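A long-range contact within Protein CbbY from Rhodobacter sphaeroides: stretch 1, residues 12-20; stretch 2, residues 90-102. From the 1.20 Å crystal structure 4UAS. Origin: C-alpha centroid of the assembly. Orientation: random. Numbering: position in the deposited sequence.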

# COMPACT_ATOMS: atom_id res chain seq x y z
N THR A 12 -0.06 4.22 4.07
CA THR A 12 -1.39 4.41 4.62
C THR A 12 -1.48 3.73 5.98
O THR A 12 -1.69 4.42 7.02
N LEU A 13 -1.42 2.42 6.00
CA LEU A 13 -1.37 1.74 7.29
C LEU A 13 -0.10 2.11 8.06
O LEU A 13 -0.14 2.19 9.28
N ALA A 14 1.04 2.24 7.38
CA ALA A 14 2.33 2.43 7.96
C ALA A 14 3.21 3.08 6.94
O ALA A 14 3.02 2.87 5.75
N GLU A 15 4.23 3.80 7.38
CA GLU A 15 5.30 4.31 6.51
C GLU A 15 6.28 3.16 6.26
O GLU A 15 7.13 2.84 7.11
N THR A 16 6.17 2.53 5.10
CA THR A 16 6.94 1.34 4.74
C THR A 16 7.96 1.58 3.68
O THR A 16 8.83 0.73 3.45
N GLU A 17 7.87 2.68 2.89
CA GLU A 17 8.67 2.75 1.66
C GLU A 17 10.12 2.87 1.91
O GLU A 17 10.91 2.34 1.08
N GLU A 18 10.61 3.50 2.99
CA GLU A 18 12.04 3.49 3.21
C GLU A 18 12.50 2.10 3.52
O GLU A 18 13.64 1.73 3.19
N LEU A 19 11.69 1.28 4.20
CA LEU A 19 12.06 -0.09 4.43
C LEU A 19 12.08 -0.89 3.14
O LEU A 19 12.95 -1.76 2.95
N HIS A 20 11.10 -0.70 2.26
CA HIS A 20 11.16 -1.29 0.95
C HIS A 20 12.43 -0.90 0.23
O HIS A 20 13.08 -1.75 -0.38
N GLU A 90 10.35 -2.48 14.15
CA GLU A 90 10.58 -1.03 14.17
C GLU A 90 9.53 -0.18 13.49
O GLU A 90 9.45 1.02 13.66
N ILE A 91 8.72 -0.78 12.64
CA ILE A 91 7.64 -0.07 11.94
C ILE A 91 6.39 -0.00 12.84
O ILE A 91 5.97 -0.97 13.45
N ALA A 92 5.79 1.18 12.89
CA ALA A 92 4.52 1.43 13.63
C ALA A 92 3.42 1.76 12.66
O ALA A 92 3.65 2.28 11.57
N LEU A 93 2.17 1.53 13.10
CA LEU A 93 1.05 2.09 12.32
C LEU A 93 1.06 3.59 12.29
O LEU A 93 1.47 4.25 13.26
N ARG A 94 0.57 4.21 11.22
CA ARG A 94 0.40 5.64 11.17
C ARG A 94 -0.61 6.08 12.24
O ARG A 94 -1.56 5.35 12.57
N PRO A 95 -0.45 7.29 12.76
CA PRO A 95 -1.41 7.80 13.71
C PRO A 95 -2.85 7.72 13.21
O PRO A 95 -3.14 8.03 12.04
N GLY A 96 -3.75 7.31 14.09
CA GLY A 96 -5.16 7.24 13.79
C GLY A 96 -5.66 5.90 13.24
O GLY A 96 -6.85 5.65 13.22
N ILE A 97 -4.76 5.11 12.67
CA ILE A 97 -5.17 3.90 11.97
C ILE A 97 -5.70 2.80 12.92
O ILE A 97 -6.80 2.26 12.72
N ALA A 98 -4.97 2.54 13.97
CA ALA A 98 -5.43 1.57 14.95
C ALA A 98 -6.77 1.98 15.56
O ALA A 98 -7.68 1.13 15.72
N ASP A 99 -6.93 3.25 15.92
CA ASP A 99 -8.21 3.74 16.52
C ASP A 99 -9.37 3.58 15.54
O ASP A 99 -10.46 3.18 15.96
N LEU A 100 -9.19 3.91 14.27
CA LEU A 100 -10.25 3.78 13.29
C LEU A 100 -10.66 2.29 13.14
O LEU A 100 -11.85 1.99 13.07
N ILE A 101 -9.66 1.40 13.06
CA ILE A 101 -9.99 -0.00 12.85
C ILE A 101 -10.74 -0.53 14.05
O ILE A 101 -11.70 -1.29 13.90
N ALA A 102 -10.35 -0.12 15.24
CA ALA A 102 -11.07 -0.62 16.44
C ALA A 102 -12.46 -0.11 16.48
O ALA A 102 -13.37 -0.88 16.83

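Residues 12-16 and 91-94 are loop segments that lie against each other, each followed by a helix, and the contact buries about 500 Å² counted over both sides. One direct hydrogen bond ties the backbones: Arg 94 N donates to Leu 13 O at 2.9 Å, with a nearly straight N-H...O angle of 162°. The same carbonyl oxygen lies 3.3 Å from Leu 93 CA, a CA-H...O contact, so Leu 13 O sits close against the chain where Leu 93 gives way to Arg 94.

Ala 14 lies where the CA atoms of the two stretches come nearest, its CA 4.6 Å from Leu 93 CA. Ala 14 CB, directed sideways, lies 3.4 Å from Ala 92 O and 3.8 Å from Ile 91 CG2. Ile 91 gives up more area to the other stretch than any other residue here. It points toward stretch 1 with both chi angles in m, and its branches spread over a hollow lined by Ala 14, Glu 15 and Leu 19: while CG2 meets the alanine methyl, Ile 91 CD1 reaches to 3.8 Å from Glu 15 O, and Ile 91 CG1 packs 3.8 Å from Leu 19 CD2. Leu 19, a tp rotamer on the first turn of its helix, points toward stretch 2 and closes this side of the pocket.

Arg 94 also points toward stretch 1, but it makes its contacts here mainly with the aliphatic part of its side chain. With chi1 m, chi2 t and chi3 p, Arg 94 lays its CG 3.8 Å from Ala 14 CA and brings its CD within 3.4 Å of Thr 12 O. Thr 12 CA lies at the edge of the guanidinium, near its plane, and the terminal nitrogens find hydrogen-bond partners outside the two stretches. Ile 97, an mm rotamer at the start of the second helix, approaches the same threonine carbonyl, with its CG1 3.5 Å from Thr 12 O.

Leu 13 is directed away at its CA-to-CB bond, yet its mt side chain still supplies an apolar surface for the other stretch. Leu 13 CD2 packs 3.8 Å from Ile 97 CG2. More loosely, Leu 13 CD2 lies 4.5 Å from Ile 101 CD1, one helical turn further on. Leu 93, also mt, starts out sideways, but its end comes nearer, placing CD2 4.4 Å from Leu 13 CB.

A single water links the backbones beside Ala 14. It accepts from Glu 15 N at 2.8 Å and donates to Ala 92 O at 2.6 Å, bridging two polar groups that do not bond to each other directly.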

# COMPACT_ATOMS: atom_id res chain seq x y z
CB THR A 12 -2.47 4.04 3.61
OG1 THR A 12 -2.42 4.87 2.49
CG2 THR A 12 -3.85 4.11 4.21
CB LEU A 13 -1.44 0.21 7.15
CG LEU A 13 -2.76 -0.34 6.59
CD1 LEU A 13 -2.67 -1.84 6.42
CD2 LEU A 13 -3.95 0.02 7.41
CB ALA A 14 2.91 1.14 8.48
CB GLU A 15 6.02 5.47 7.16
CG GLU A 15 5.35 6.80 6.94
CD GLU A 15 5.60 7.38 5.42
OE1 GLU A 15 5.32 8.56 5.27
OE2 GLU A 15 6.25 6.80 4.39
CB THR A 16 6.00 0.25 4.18
OG1 THR A 16 5.32 0.84 3.09
CG2 THR A 16 5.00 -0.25 5.23
CB GLU A 17 8.19 3.80 0.70
CG GLU A 17 6.88 3.37 0.02
CD GLU A 17 6.94 2.20 -0.93
OE1 GLU A 17 7.99 1.55 -1.19
OE2 GLU A 17 5.86 1.82 -1.44
CB GLU A 18 12.42 4.48 4.30
CG GLU A 18 12.63 5.87 3.86
CD GLU A 18 13.82 5.98 2.91
OE1 GLU A 18 13.62 5.69 1.77
OE2 GLU A 18 14.95 6.50 3.31
CB LEU A 19 11.14 -0.73 5.51
CG LEU A 19 11.72 -1.99 6.18
CD1 LEU A 19 12.86 -1.59 7.12
CD2 LEU A 19 10.63 -2.68 6.99
CB HIS A 20 9.96 -0.88 0.09
CG HIS A 20 8.68 -1.58 0.44
ND1 HIS A 20 8.50 -2.91 0.20
CD2 HIS A 20 7.53 -1.10 0.99
CE1 HIS A 20 7.28 -3.23 0.62
NE2 HIS A 20 6.68 -2.17 1.08
CB GLU A 90 11.93 -0.71 13.58
CG GLU A 90 13.06 -1.42 14.30
CD GLU A 90 13.25 -0.89 15.73
OE1 GLU A 90 12.97 0.32 16.00
OE2 GLU A 90 13.67 -1.71 16.59
CB ILE A 91 7.31 -0.75 10.61
CG1 ILE A 91 8.55 -0.86 9.65
CG2 ILE A 91 6.19 -0.06 9.88
CD1 ILE A 91 9.13 0.45 9.24
CB ALA A 92 4.68 2.61 14.57
CB LEU A 93 -0.29 1.62 12.90
CG LEU A 93 -0.50 0.12 12.92
CD1 LEU A 93 -1.71 -0.24 13.77
CD2 LEU A 93 -0.69 -0.37 11.47
CB ARG A 94 -0.04 6.09 9.80
CG ARG A 94 1.08 5.97 8.75
CD ARG A 94 0.73 6.72 7.45
NE ARG A 94 0.63 8.16 7.68
CZ ARG A 94 0.10 9.00 6.83
NH1 ARG A 94 -0.34 8.60 5.63
NH2 ARG A 94 -0.04 10.30 7.19
CB PRO A 95 -1.01 9.23 13.96
CG PRO A 95 0.45 9.28 13.62
CD PRO A 95 0.65 8.25 12.56
CB ILE A 97 -3.98 3.36 11.12
CG1 ILE A 97 -3.61 4.27 9.92
CG2 ILE A 97 -4.23 1.92 10.69
CD1 ILE A 97 -4.72 4.37 8.91
CB ALA A 98 -4.38 1.33 16.06
CB ASP A 99 -8.07 5.17 16.92
CG ASP A 99 -7.11 5.37 18.07
OD1 ASP A 99 -6.82 4.40 18.79
OD2 ASP A 99 -6.72 6.53 18.29
CB LEU A 100 -9.82 4.35 11.96
CG LEU A 100 -10.90 4.30 10.88
CD1 LEU A 100 -12.03 5.16 11.25
CD2 LEU A 100 -10.31 4.70 9.52
CB ILE A 101 -8.72 -0.76 12.52
CG1 ILE A 101 -8.32 -0.40 11.07
CG2 ILE A 101 -8.88 -2.29 12.68
CD1 ILE A 101 -6.96 -0.89 10.61
CB ALA A 102 -10.31 -0.19 17.66
O HOH W 1 4.48 4.35 10.15